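Iron(III) ABC transporter, periplasmic iron-compound-binding protein (Vibrio cholerae, PDB 3TEF) binds catecholate siderophores in the periplasm and probably delivers the iron-loaded compound to an inner-membrane ABC transporter. Local coordinates at residues 111-115 with 265-270; 158-164 with 213-219; 171-177 with 193-198; 205-209 with 236-241; 220-224 with 257-262. The contacts are given in a common frame with arbitrary orientation. Numbering follows the deposited sequence.

Contact 1 (111-115 with 265-270); sequences QGYWE and SGVKAT
The first turn of the helix starting at Tyr113 faces the start of the helix that begins at Val267, and the backbones stay apart: the closest CA pair, Tyr113 and Ser265, is separated by 7.8 Å. Side chains bridge the gap, with Tyr113 (chi1 t, chi2 83°) reaching across. Ser265, with phi/psi of 68/15, sits in left-handed helical space and puts its CA 3.2 Å from Tyr113 OH; its OG lies 3.8 Å from Tyr113 CE1 and is hydrogen-bonded to Thr117. A water joins Ser265 N (3.2 Å, water accepting) to Tyr113 OH (2.9 Å). Gly266 is the N-cap, and its carbonyl O accepts both Thr270 N at 3.0 Å and Thr270 OG1 at 2.7 Å, the second bond fixing the threonine hydroxyl on the first helical turn. Both segments lie beside helix 131-154, the long helix that in class III periplasmic binding proteins spans the two lobes: Val141 touches Trp114 and Thr270. The CA-to-CB bond of Val267 is directed away from 111-115, its side chain touching helix 27-35, while Lys268 N and Ala269 N bond to the carboxylate of Asp31. Thr270 (chi1 m) points toward 111-115: OG1 meets Tyr113 OH at 2.7 Å, near the ring plane, and CG2 lies 4.3 Å from CZ3 of Trp114 (chi1 t), whose ring stacks with Phe145 and whose NE1 bonds to Asp142.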
# COMPACT_ATOMS: atom_id res chain seq x y z
N GLN A 111 11.91 -1.79 8.22
CA GLN A 111 12.30 -3.12 7.76
C GLN A 111 12.13 -3.30 6.25
O GLN A 111 12.72 -4.19 5.64
CB GLN A 111 11.58 -4.23 8.54
CG GLN A 111 10.09 -4.05 8.65
CD GLN A 111 9.45 -5.10 9.55
OE1 GLN A 111 8.72 -4.77 10.48
NE2 GLN A 111 9.74 -6.37 9.27
N GLY A 112 11.32 -2.43 5.65
CA GLY A 112 11.12 -2.45 4.21
C GLY A 112 9.77 -3.03 3.83
O GLY A 112 9.25 -3.92 4.49
N TYR A 113 9.22 -2.51 2.73
CA TYR A 113 7.89 -2.93 2.28
C TYR A 113 7.72 -4.45 2.15
O TYR A 113 6.78 -5.02 2.71
CB TYR A 113 7.53 -2.26 0.96
CG TYR A 113 6.19 -2.73 0.44
CD1 TYR A 113 5.01 -2.15 0.91
CD2 TYR A 113 6.10 -3.76 -0.49
CE1 TYR A 113 3.77 -2.58 0.46
CE2 TYR A 113 4.86 -4.20 -0.95
CZ TYR A 113 3.71 -3.60 -0.47
OH TYR A 113 2.48 -4.02 -0.88
N TRP A 114 8.60 -5.11 1.41
CA TRP A 114 8.37 -6.52 1.12
C TRP A 114 8.58 -7.45 2.32
O TRP A 114 7.77 -8.34 2.58
CB TRP A 114 9.15 -6.99 -0.13
CG TRP A 114 8.97 -8.45 -0.49
CD1 TRP A 114 9.96 -9.35 -0.78
CD2 TRP A 114 7.73 -9.17 -0.60
NE1 TRP A 114 9.42 -10.58 -1.05
CE2 TRP A 114 8.05 -10.50 -0.95
CE3 TRP A 114 6.38 -8.83 -0.44
CZ2 TRP A 114 7.08 -11.49 -1.15
CZ3 TRP A 114 5.41 -9.81 -0.62
CH2 TRP A 114 5.76 -11.13 -0.97
N GLU A 115 9.65 -7.22 3.09
CA GLU A 115 9.85 -8.03 4.29
C GLU A 115 8.67 -7.87 5.24
O GLU A 115 8.18 -8.86 5.79
CB GLU A 115 11.17 -7.67 5.00
CG GLU A 115 12.41 -7.84 4.14
CD GLU A 115 12.82 -9.29 3.95
OE1 GLU A 115 12.01 -10.18 4.29
OE2 GLU A 115 13.95 -9.53 3.47
N SER A 265 0.04 -3.11 1.21
CA SER A 265 0.32 -4.51 1.49
C SER A 265 -0.74 -5.49 0.96
O SER A 265 -0.75 -6.66 1.33
CB SER A 265 0.59 -4.73 2.99
OG SER A 265 1.80 -4.09 3.38
N GLY A 266 -1.60 -5.02 0.06
CA GLY A 266 -2.56 -5.93 -0.54
C GLY A 266 -1.85 -6.98 -1.36
O GLY A 266 -0.71 -6.79 -1.80
N VAL A 267 -2.52 -8.11 -1.58
CA VAL A 267 -2.00 -9.12 -2.51
C VAL A 267 -2.04 -8.63 -3.97
O VAL A 267 -1.00 -8.58 -4.64
CB VAL A 267 -2.73 -10.47 -2.33
CG1 VAL A 267 -2.36 -11.46 -3.45
CG2 VAL A 267 -2.42 -11.04 -0.93
N LYS A 268 -3.22 -8.22 -4.44
CA LYS A 268 -3.34 -7.70 -5.80
C LYS A 268 -2.51 -6.44 -5.93
O LYS A 268 -1.90 -6.19 -6.97
CB LYS A 268 -4.80 -7.40 -6.14
CG LYS A 268 -5.75 -8.57 -5.98
CD LYS A 268 -5.31 -9.75 -6.79
CE LYS A 268 -6.37 -10.84 -6.79
NZ LYS A 268 -6.16 -11.80 -7.92
N ALA A 269 -2.47 -5.64 -4.87
CA ALA A 269 -1.71 -4.41 -4.88
C ALA A 269 -0.23 -4.69 -5.13
O ALA A 269 0.41 -4.04 -5.96
CB ALA A 269 -1.90 -3.64 -3.56
N THR A 270 0.29 -5.68 -4.42
CA THR A 270 1.71 -6.00 -4.51
C THR A 270 2.01 -6.58 -5.88
O THR A 270 3.04 -6.27 -6.47
CB THR A 270 2.14 -6.95 -3.39
OG1 THR A 270 1.91 -6.32 -2.13
CG2 THR A 270 3.62 -7.28 -3.53
O HOH W 1 1.12 -1.48 -1.32

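Contact 2 (158-164 with 213-219); sequences DAMLVMS and PKTLLVV
Val219 (chi1 t) overlaps Met163, its CG1 3.2 Å from Met163 CE, and its CG2 lies 4.2 Å from Leu161 CD1. Strands 158-164 and 215-219 run parallel, their axes 4.7 Å apart at closest approach and crossing at -24°. The register pairs Met160 with Leu216, Leu161 with Leu217, Val162 with Val218 and Met163 with Val219, at CA separations of 4.5 to 5.1 Å. Hydrogen bonds follow the parallel pattern: Met160 N to Thr215 O 2.9 Å, Leu217 N to Met160 O 2.9 Å, Val162 N to Leu217 O 2.8 Å, Val219 N to Val162 O 2.8 Å, and Ser164 N to Val219 O 2.9 Å. This pair belongs to the mixed sheet of the C-terminal lobe. Met160, Val162, Leu216 and Val218 occupy one face, where Val162 CG2 meets Leu216 CD1 at 3.6 Å and helix 205-211 packs through Ile208. On the face of Leu161 and Leu217, Leu161 CD2 is 3.6 Å from Leu217 CB. At the strand start, Asp158 OD2 accepts Lys214 N (3.3 Å) and also bonds Thr190.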
# COMPACT_ATOMS: atom_id res chain seq x y z
N ASP A 158 19.45 5.35 -10.45
CA ASP A 158 18.68 6.05 -9.44
C ASP A 158 17.24 6.27 -9.87
O ASP A 158 16.92 6.26 -11.06
CB ASP A 158 19.34 7.40 -9.12
CG ASP A 158 19.43 8.31 -10.34
OD1 ASP A 158 20.25 8.03 -11.24
OD2 ASP A 158 18.68 9.31 -10.40
N ALA A 159 16.36 6.46 -8.89
CA ALA A 159 14.98 6.82 -9.18
C ALA A 159 14.54 7.89 -8.21
O ALA A 159 14.96 7.91 -7.05
CB ALA A 159 14.07 5.61 -9.08
N MET A 160 13.68 8.77 -8.70
CA MET A 160 13.06 9.77 -7.86
C MET A 160 11.59 9.43 -7.81
O MET A 160 10.97 9.18 -8.85
CB MET A 160 13.25 11.16 -8.46
CG MET A 160 12.63 12.28 -7.65
SD MET A 160 12.85 13.90 -8.40
CE MET A 160 14.63 14.11 -8.22
N LEU A 161 11.04 9.38 -6.61
CA LEU A 161 9.62 9.09 -6.43
C LEU A 161 8.94 10.42 -6.15
O LEU A 161 9.29 11.10 -5.20
CB LEU A 161 9.42 8.13 -5.25
CG LEU A 161 8.04 7.50 -4.97
CD1 LEU A 161 6.99 8.55 -4.57
CD2 LEU A 161 7.54 6.65 -6.12
N VAL A 162 7.98 10.78 -7.00
CA VAL A 162 7.28 12.05 -6.85
C VAL A 162 5.79 11.79 -6.73
O VAL A 162 5.22 11.06 -7.53
CB VAL A 162 7.52 12.99 -8.04
CG1 VAL A 162 6.75 14.30 -7.87
CG2 VAL A 162 9.01 13.27 -8.19
N MET A 163 5.17 12.39 -5.72
CA MET A 163 3.72 12.34 -5.61
C MET A 163 3.16 13.70 -5.98
O MET A 163 3.76 14.72 -5.67
CB MET A 163 3.30 11.97 -4.19
CG MET A 163 1.79 11.94 -4.02
SD MET A 163 1.33 11.17 -2.47
CE MET A 163 0.54 9.70 -3.07
N SER A 164 2.03 13.71 -6.67
CA SER A 164 1.35 14.95 -7.03
C SER A 164 -0.04 14.97 -6.41
O SER A 164 -0.80 14.00 -6.54
CB SER A 164 1.26 15.11 -8.55
OG SER A 164 0.46 16.23 -8.92
N PRO A 213 16.67 13.05 -12.47
CA PRO A 213 16.66 11.61 -12.17
C PRO A 213 16.73 10.77 -13.45
O PRO A 213 16.23 11.20 -14.50
CB PRO A 213 15.30 11.41 -11.50
CG PRO A 213 14.44 12.50 -12.08
CD PRO A 213 15.35 13.68 -12.25
N LYS A 214 17.34 9.60 -13.37
CA LYS A 214 17.39 8.68 -14.51
C LYS A 214 16.05 7.99 -14.70
O LYS A 214 15.63 7.68 -15.82
CB LYS A 214 18.49 7.64 -14.31
CG LYS A 214 19.71 7.81 -15.21
CD LYS A 214 20.76 8.73 -14.59
CE LYS A 214 20.32 10.19 -14.59
NZ LYS A 214 21.22 11.04 -13.75
N THR A 215 15.37 7.75 -13.58
CA THR A 215 14.04 7.16 -13.59
C THR A 215 13.14 8.01 -12.71
O THR A 215 13.53 8.41 -11.61
CB THR A 215 14.06 5.73 -13.05
OG1 THR A 215 14.81 4.89 -13.94
CG2 THR A 215 12.64 5.18 -12.92
N LEU A 216 11.93 8.26 -13.20
CA LEU A 216 10.99 9.10 -12.47
C LEU A 216 9.69 8.32 -12.25
O LEU A 216 9.00 7.96 -13.21
CB LEU A 216 10.75 10.39 -13.25
CG LEU A 216 9.91 11.53 -12.67
CD1 LEU A 216 10.40 11.94 -11.28
CD2 LEU A 216 9.93 12.71 -13.62
N LEU A 217 9.36 8.07 -10.99
CA LEU A 217 8.16 7.32 -10.64
C LEU A 217 7.14 8.29 -10.06
O LEU A 217 7.41 8.96 -9.06
CB LEU A 217 8.48 6.25 -9.61
CG LEU A 217 9.67 5.37 -9.99
CD1 LEU A 217 10.10 4.45 -8.86
CD2 LEU A 217 9.31 4.57 -11.23
N VAL A 218 5.97 8.37 -10.69
CA VAL A 218 5.01 9.39 -10.34
C VAL A 218 3.75 8.77 -9.77
O VAL A 218 3.19 7.84 -10.35
CB VAL A 218 4.63 10.22 -11.59
CG1 VAL A 218 3.56 11.25 -11.25
CG2 VAL A 218 5.88 10.87 -12.18
N VAL A 219 3.30 9.30 -8.63
CA VAL A 219 2.06 8.87 -7.99
C VAL A 219 1.04 10.01 -8.04
O VAL A 219 1.23 11.06 -7.42
CB VAL A 219 2.32 8.47 -6.50
CG1 VAL A 219 1.02 8.04 -5.81
CG2 VAL A 219 3.38 7.36 -6.40

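Contact 3 (171-177 with 193-198); sequences TFGANSR and VSKESS
The chain passes from strand 168-172 into a type I beta turn from Gly173 to Ser176, and the irregular loop 193-198 lies alongside it; the nearest CA pairs are Gly173 with Val193 (5.5 Å) and Asn175 with Glu196 (6.6 Å). Glu196, its CA-to-CB bond directed toward the turn and chi1 m, supplies the acceptors. Gly173 N donates to Glu196 OE1 at 3.0 Å with an angle of 168°, and Asn175 N reaches Glu196 OE2 at 3.2 Å, although OE2 is less certainly placed. Ala174 N, badly angled for Glu196, donates instead to Glu189 OE2. Ser176 OG donates to Gly173 O at 2.6 Å and accepts from Phe178 N. A CB on Gly173 would fall 2.2 Å from Val193 CG2, so that methyl packs instead on Gly173 CA at 3.4 Å. Two waters donate to Ser198 O, at 2.9 and 2.5 Å; the first accepts from Arg177 N and the second from Arg177 NH1, both at 2.9 Å. The same Ser198 O lies 3.6 Å from Phe172 CE1, at the ring edge. Thr171 OG1 bonds to Leu161 O, and Asn175 OD1 to Lys183 NZ. Arg177 NH2 lies close to Arg88, a basic cluster consistent with the anionic-ligand cleft of siderophore-binding proteins, and the whole is a type I turn in which the Glu196 carboxylate accepts the amides of Gly173 and, less surely, Asn175.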
# COMPACT_ATOMS: atom_id res chain seq x y z
N THR A 171 8.35 14.51 -2.54
CA THR A 171 9.24 13.38 -2.81
C THR A 171 9.43 12.53 -1.56
O THR A 171 9.31 13.01 -0.43
CB THR A 171 10.59 13.85 -3.39
OG1 THR A 171 11.32 12.71 -3.88
CG2 THR A 171 11.42 14.58 -2.34
N PHE A 172 9.70 11.24 -1.78
CA PHE A 172 9.82 10.26 -0.72
C PHE A 172 11.04 9.41 -1.03
O PHE A 172 11.32 9.16 -2.20
CB PHE A 172 8.59 9.34 -0.73
CG PHE A 172 7.30 10.02 -0.35
CD1 PHE A 172 6.77 9.84 0.91
CD2 PHE A 172 6.61 10.80 -1.27
CE1 PHE A 172 5.58 10.45 1.27
CE2 PHE A 172 5.42 11.42 -0.91
CZ PHE A 172 4.90 11.24 0.35
N GLY A 173 11.74 8.95 0.00
CA GLY A 173 12.93 8.14 -0.19
C GLY A 173 12.84 6.74 0.38
O GLY A 173 11.74 6.20 0.58
N ALA A 174 14.00 6.14 0.66
CA ALA A 174 14.07 4.73 1.05
C ALA A 174 13.40 4.42 2.38
O ALA A 174 12.95 3.29 2.60
CB ALA A 174 15.52 4.27 1.07
N ASN A 175 13.35 5.40 3.28
CA ASN A 175 12.78 5.18 4.60
C ASN A 175 11.40 5.78 4.73
O ASN A 175 11.04 6.38 5.74
CB ASN A 175 13.74 5.70 5.66
CG ASN A 175 15.07 4.96 5.65
OD1 ASN A 175 15.10 3.73 5.63
ND2 ASN A 175 16.17 5.70 5.64
N SER A 176 10.60 5.57 3.69
CA SER A 176 9.28 6.14 3.59
C SER A 176 8.27 5.04 3.28
O SER A 176 8.63 3.86 3.14
CB SER A 176 9.24 7.17 2.46
OG SER A 176 9.22 6.50 1.21
N ARG A 177 7.02 5.44 3.14
CA ARG A 177 5.98 4.50 2.76
C ARG A 177 6.29 3.86 1.40
O ARG A 177 5.73 2.83 1.07
CB ARG A 177 4.63 5.20 2.70
CG ARG A 177 4.57 6.36 1.70
CD ARG A 177 3.33 7.21 1.95
NE ARG A 177 2.10 6.45 1.76
CZ ARG A 177 0.95 6.73 2.34
NH1 ARG A 177 0.85 7.77 3.18
NH2 ARG A 177 -0.12 5.98 2.10
N VAL A 193 16.90 11.66 0.57
CA VAL A 193 15.97 12.52 1.29
C VAL A 193 16.19 12.43 2.81
O VAL A 193 15.25 12.61 3.59
CB VAL A 193 14.51 12.17 0.96
CG1 VAL A 193 14.28 12.20 -0.55
CG2 VAL A 193 14.17 10.81 1.52
N SER A 194 17.43 12.15 3.20
CA SER A 194 17.83 12.12 4.62
C SER A 194 16.76 11.50 5.52
O SER A 194 16.09 10.54 5.13
CB SER A 194 18.19 13.53 5.10
OG SER A 194 19.40 14.00 4.52
N LYS A 195 16.61 12.03 6.73
CA LYS A 195 15.58 11.55 7.64
C LYS A 195 14.23 12.04 7.14
O LYS A 195 14.03 13.24 6.97
CB LYS A 195 15.83 12.03 9.07
CG LYS A 195 14.98 11.33 10.13
CD LYS A 195 13.53 11.74 10.04
CE LYS A 195 12.93 12.04 11.40
NZ LYS A 195 12.62 10.81 12.18
N GLU A 196 13.30 11.12 6.92
CA GLU A 196 12.05 11.49 6.28
C GLU A 196 10.98 11.98 7.24
O GLU A 196 11.23 12.22 8.42
CB GLU A 196 11.50 10.32 5.46
CG GLU A 196 12.56 9.68 4.61
CD GLU A 196 12.07 9.35 3.22
OE1 GLU A 196 11.06 9.95 2.76
OE2 GLU A 196 12.72 8.49 2.60
N SER A 197 9.78 12.14 6.70
CA SER A 197 8.62 12.46 7.48
C SER A 197 7.44 11.79 6.80
O SER A 197 7.47 11.54 5.60
CB SER A 197 8.42 13.97 7.56
OG SER A 197 8.20 14.52 6.27
N SER A 198 6.40 11.50 7.58
CA SER A 198 5.19 10.84 7.08
C SER A 198 4.76 11.26 5.67
O SER A 198 4.63 10.42 4.78
CB SER A 198 4.05 11.06 8.06
OG SER A 198 3.87 12.45 8.32
O HOH W 2 6.31 8.05 4.27
O HOH W 3 2.42 10.22 3.61

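Contact 4 (205-209 with 236-241); sequences FEYIR and FENDLV
A partly buried, mainly apolar cluster between helix 205-211 and the turn leading into helix 239-242, on the outer side of the C-terminal lobe's sheet, makes this contact. Phe236 ends one helix, Glu237 is the centre of an inverse gamma turn, and Asn238 N-caps the next helix, its OD1 accepting Val241 N at 3.1 Å. The closest CA atoms, of Arg209 and Leu240, are 5.6 Å apart. Phe205 (chi1 m) points toward the turn: CE1 lies 3.6 Å from Phe236 CD1, the rings oblique, with centroids 5.5 Å apart and planes at 58°. CD1 of Phe205 is 3.6 Å from Val241 CG2, and CB is 3.5 Å from Leu240 CD1. Over one face of the ring stands the Asn238 amide, ND2 to Phe205 CD2 3.5 Å. Ile208 CD1 reaches Phe236 CZ at 4.0 Å, both packing on Leu216. Arg209 CD lies 3.4 Å from Leu240 O. With no hydrogen bond crossing between the segments, cohesion rests on apolar burial, while the Asn238 cap satisfies an amide starting helix 239-242.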
# COMPACT_ATOMS: atom_id res chain seq x y z
N PHE A 205 8.88 21.43 -9.93
CA PHE A 205 9.38 20.96 -11.22
C PHE A 205 10.83 21.37 -11.41
O PHE A 205 11.61 20.66 -12.05
CB PHE A 205 8.50 21.47 -12.36
CG PHE A 205 7.16 20.80 -12.43
CD1 PHE A 205 7.05 19.45 -12.73
CD2 PHE A 205 6.00 21.53 -12.21
CE1 PHE A 205 5.80 18.84 -12.79
CE2 PHE A 205 4.76 20.92 -12.27
CZ PHE A 205 4.66 19.57 -12.56
N GLU A 206 11.21 22.51 -10.85
CA GLU A 206 12.59 22.96 -10.93
C GLU A 206 13.52 21.96 -10.24
O GLU A 206 14.62 21.69 -10.73
CB GLU A 206 12.73 24.36 -10.32
CG GLU A 206 12.14 25.49 -11.18
CD GLU A 206 10.61 25.59 -11.14
OE1 GLU A 206 9.95 24.73 -10.51
OE2 GLU A 206 10.06 26.54 -11.74
N TYR A 207 13.08 21.42 -9.11
CA TYR A 207 13.83 20.42 -8.37
C TYR A 207 13.99 19.13 -9.18
O TYR A 207 15.07 18.52 -9.19
CB TYR A 207 13.12 20.15 -7.04
CG TYR A 207 13.60 18.98 -6.22
CD1 TYR A 207 14.34 19.18 -5.05
CD2 TYR A 207 13.28 17.67 -6.57
CE1 TYR A 207 14.76 18.11 -4.27
CE2 TYR A 207 13.70 16.59 -5.80
CZ TYR A 207 14.44 16.82 -4.66
OH TYR A 207 14.86 15.76 -3.88
N ILE A 208 12.93 18.71 -9.86
CA ILE A 208 12.98 17.51 -10.70
C ILE A 208 13.97 17.70 -11.85
O ILE A 208 14.82 16.85 -12.10
CB ILE A 208 11.59 17.14 -11.27
CG1 ILE A 208 10.63 16.74 -10.13
CG2 ILE A 208 11.70 15.99 -12.27
CD1 ILE A 208 9.19 16.59 -10.57
N ARG A 209 13.87 18.85 -12.52
CA ARG A 209 14.77 19.17 -13.63
C ARG A 209 16.22 19.33 -13.17
O ARG A 209 17.13 18.80 -13.79
CB ARG A 209 14.29 20.43 -14.35
CG ARG A 209 15.26 20.97 -15.39
CD ARG A 209 15.58 19.95 -16.47
NE ARG A 209 16.55 20.47 -17.43
CZ ARG A 209 17.82 20.11 -17.49
NH1 ARG A 209 18.31 19.20 -16.65
NH2 ARG A 209 18.62 20.65 -18.41
N PHE A 236 1.63 16.94 -16.22
CA PHE A 236 2.90 16.70 -15.53
C PHE A 236 4.09 16.84 -16.47
O PHE A 236 5.14 17.34 -16.09
CB PHE A 236 2.91 15.30 -14.91
CG PHE A 236 4.13 15.01 -14.07
CD1 PHE A 236 4.25 15.55 -12.80
CD2 PHE A 236 5.14 14.21 -14.55
CE1 PHE A 236 5.36 15.29 -12.03
CE2 PHE A 236 6.26 13.95 -13.78
CZ PHE A 236 6.37 14.48 -12.52
N GLU A 237 3.91 16.40 -17.71
CA GLU A 237 5.00 16.42 -18.66
C GLU A 237 5.10 17.78 -19.35
O GLU A 237 4.76 17.93 -20.52
CB GLU A 237 4.85 15.29 -19.67
CG GLU A 237 4.63 13.94 -19.00
CD GLU A 237 4.95 12.77 -19.90
OE1 GLU A 237 4.77 12.90 -21.13
OE2 GLU A 237 5.40 11.73 -19.38
N ASN A 238 5.54 18.77 -18.58
CA ASN A 238 5.76 20.11 -19.10
C ASN A 238 7.20 20.26 -19.59
O ASN A 238 7.93 19.28 -19.67
CB ASN A 238 5.44 21.16 -18.04
CG ASN A 238 6.18 20.91 -16.74
OD1 ASN A 238 7.31 20.40 -16.73
ND2 ASN A 238 5.55 21.26 -15.62
N ASP A 239 7.60 21.49 -19.89
CA ASP A 239 8.94 21.76 -20.41
C ASP A 239 10.06 21.32 -19.47
O ASP A 239 11.08 20.79 -19.93
CB ASP A 239 9.10 23.24 -20.77
CG ASP A 239 8.10 23.71 -21.81
OD1 ASP A 239 8.28 23.37 -23.01
OD2 ASP A 239 7.13 24.40 -21.44
N LEU A 240 9.89 21.55 -18.18
CA LEU A 240 10.94 21.23 -17.21
C LEU A 240 11.16 19.73 -17.10
O LEU A 240 12.29 19.27 -16.93
CB LEU A 240 10.60 21.81 -15.83
CG LEU A 240 10.57 23.33 -15.75
CD1 LEU A 240 10.20 23.79 -14.35
CD2 LEU A 240 11.93 23.90 -16.15
N VAL A 241 10.07 18.98 -17.18
CA VAL A 241 10.13 17.53 -17.08
C VAL A 241 10.69 16.91 -18.37
O VAL A 241 11.44 15.94 -18.31
CB VAL A 241 8.73 16.95 -16.77
CG1 VAL A 241 8.72 15.44 -16.90
CG2 VAL A 241 8.29 17.38 -15.37

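Contact 5 (220-224 with 257-262); sequences DRDKV and VNAWYI
Mixed apolar and polar packing joins two short helical segments that follow strands 215-220 and 252-254, parallel neighbours in the C-terminal lobe's sheet. The first is weakly helical, with Lys223 N bonded to Asp220 O at 3.1 Å and Val224 N to Arg221 O at 3.3 Å; the second is a helix with a wider pi-type turn at 258-262. The closest CA atoms, of Asp220 and Val257, are 6.3 Å apart. Val257 (chi1 t) points toward 220-224: CG2 lies 3.0 Å from Asp220 O, and CG1 3.7 Å from Val224 CG2. That Val224 CG2 also meets Ile262 CD1 at 3.8 Å. Arg221, extended with chi1 to chi3 all t, donates NE to Tyr261 OH at 2.8 Å and 151°, and its NH1 bonds to Ser165. Tyr261 (chi1 t) forms a cation-pi pair with Arg88, which also bonds Tyr261 O, while Asn258 bonds Tyr52. Both segments follow the C-terminal ends of adjacent parallel strands, as in alpha/beta lobes, here beside arginines in what is probably the interlobe cleft.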
# COMPACT_ATOMS: atom_id res chain seq x y z
N ASP A 220 -0.04 9.79 -8.80
CA ASP A 220 -1.08 10.81 -8.98
C ASP A 220 -2.14 10.63 -7.90
O ASP A 220 -3.12 9.93 -8.10
CB ASP A 220 -1.70 10.67 -10.36
CG ASP A 220 -2.74 11.75 -10.66
OD1 ASP A 220 -2.88 12.70 -9.85
OD2 ASP A 220 -3.40 11.66 -11.71
N ARG A 221 -1.93 11.26 -6.76
CA ARG A 221 -2.82 11.04 -5.63
C ARG A 221 -4.25 11.45 -5.97
O ARG A 221 -5.21 10.85 -5.48
CB ARG A 221 -2.33 11.79 -4.40
CG ARG A 221 -3.22 11.62 -3.20
CD ARG A 221 -2.56 12.19 -1.96
NE ARG A 221 -3.42 12.05 -0.80
CZ ARG A 221 -4.38 12.90 -0.48
NH1 ARG A 221 -4.59 13.97 -1.24
NH2 ARG A 221 -5.13 12.70 0.60
N ASP A 222 -4.40 12.46 -6.81
CA ASP A 222 -5.73 12.97 -7.12
C ASP A 222 -6.60 11.92 -7.82
O ASP A 222 -7.83 11.96 -7.71
CB ASP A 222 -5.65 14.26 -7.93
CG ASP A 222 -5.07 15.41 -7.12
OD1 ASP A 222 -5.21 15.38 -5.88
OD2 ASP A 222 -4.49 16.33 -7.72
N LYS A 223 -5.98 10.97 -8.51
CA LYS A 223 -6.73 9.93 -9.22
C LYS A 223 -7.76 9.24 -8.32
O LYS A 223 -8.86 8.93 -8.77
CB LYS A 223 -5.79 8.88 -9.83
CG LYS A 223 -5.23 9.23 -11.22
CD LYS A 223 -4.36 8.07 -11.77
CE LYS A 223 -3.24 8.56 -12.70
NZ LYS A 223 -2.00 7.70 -12.62
N VAL A 224 -7.41 9.00 -7.06
CA VAL A 224 -8.29 8.27 -6.16
C VAL A 224 -9.03 9.17 -5.17
O VAL A 224 -9.86 8.70 -4.40
CB VAL A 224 -7.52 7.20 -5.34
CG1 VAL A 224 -6.97 6.11 -6.27
CG2 VAL A 224 -6.41 7.84 -4.53
N VAL A 257 -2.06 4.14 -8.53
CA VAL A 257 -2.23 4.82 -7.25
C VAL A 257 -2.86 3.93 -6.18
O VAL A 257 -2.43 3.94 -5.04
CB VAL A 257 -3.06 6.11 -7.40
CG1 VAL A 257 -3.21 6.79 -6.04
CG2 VAL A 257 -2.39 7.03 -8.40
N ASN A 258 -3.86 3.14 -6.55
CA ASN A 258 -4.44 2.21 -5.59
C ASN A 258 -3.38 1.27 -5.03
O ASN A 258 -3.28 1.08 -3.81
CB ASN A 258 -5.55 1.38 -6.22
CG ASN A 258 -6.04 0.28 -5.29
OD1 ASN A 258 -6.73 0.56 -4.31
ND2 ASN A 258 -5.63 -0.96 -5.56
N ALA A 259 -2.59 0.67 -5.91
CA ALA A 259 -1.67 -0.37 -5.48
C ALA A 259 -0.58 0.17 -4.56
O ALA A 259 -0.23 -0.49 -3.59
CB ALA A 259 -1.03 -1.06 -6.68
N TRP A 260 -0.05 1.35 -4.88
CA TRP A 260 1.12 1.88 -4.15
C TRP A 260 0.78 2.74 -2.94
O TRP A 260 1.56 2.82 -1.99
CB TRP A 260 2.01 2.71 -5.10
CG TRP A 260 2.72 1.90 -6.15
CD1 TRP A 260 2.18 1.45 -7.33
CD2 TRP A 260 4.09 1.49 -6.15
NE1 TRP A 260 3.13 0.76 -8.04
CE2 TRP A 260 4.31 0.77 -7.34
CE3 TRP A 260 5.15 1.63 -5.25
CZ2 TRP A 260 5.55 0.21 -7.66
CZ3 TRP A 260 6.38 1.09 -5.57
CH2 TRP A 260 6.57 0.38 -6.76
N TYR A 261 -0.39 3.37 -2.97
CA TYR A 261 -0.71 4.40 -2.00
C TYR A 261 -1.90 4.02 -1.11
O TYR A 261 -1.89 4.25 0.10
CB TYR A 261 -0.96 5.72 -2.73
CG TYR A 261 -1.27 6.88 -1.81
CD1 TYR A 261 -0.29 7.44 -1.00
CD2 TYR A 261 -2.55 7.42 -1.76
CE1 TYR A 261 -0.58 8.51 -0.15
CE2 TYR A 261 -2.85 8.49 -0.92
CZ TYR A 261 -1.86 9.02 -0.12
OH TYR A 261 -2.17 10.08 0.71
N ILE A 262 -2.93 3.44 -1.71
CA ILE A 262 -4.17 3.12 -1.00
C ILE A 262 -4.17 1.72 -0.37
O ILE A 262 -4.39 1.57 0.83
CB ILE A 262 -5.41 3.25 -1.92
CG1 ILE A 262 -5.55 4.69 -2.45
CG2 ILE A 262 -6.68 2.79 -1.19
CD1 ILE A 262 -5.85 5.72 -1.40

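Contact 2 is the sheet core to which three of the others attach. Contact 3 joins it through the next strand, with Leu161 O and Thr171 OG1 2.9 Å apart; contact 4 packs on the face bearing Val218, whose CG2 lies 3.5 Å from Phe236 CE2; contact 5 continues the strand, Arg221 N being 3.0 Å from Ser164 O. Contact 1 touches contact 5, with Ala269 O 3.4 Å from Ala259 CB, but stands about 30 Å from contact 4, centre to centre. Contacts 3 and 5 approach where Arg177 NH2 lies 3.2 Å from Tyr261 O, close to Arg88; this basic corner is probably part of the siderophore pocket, though no ligand marks it.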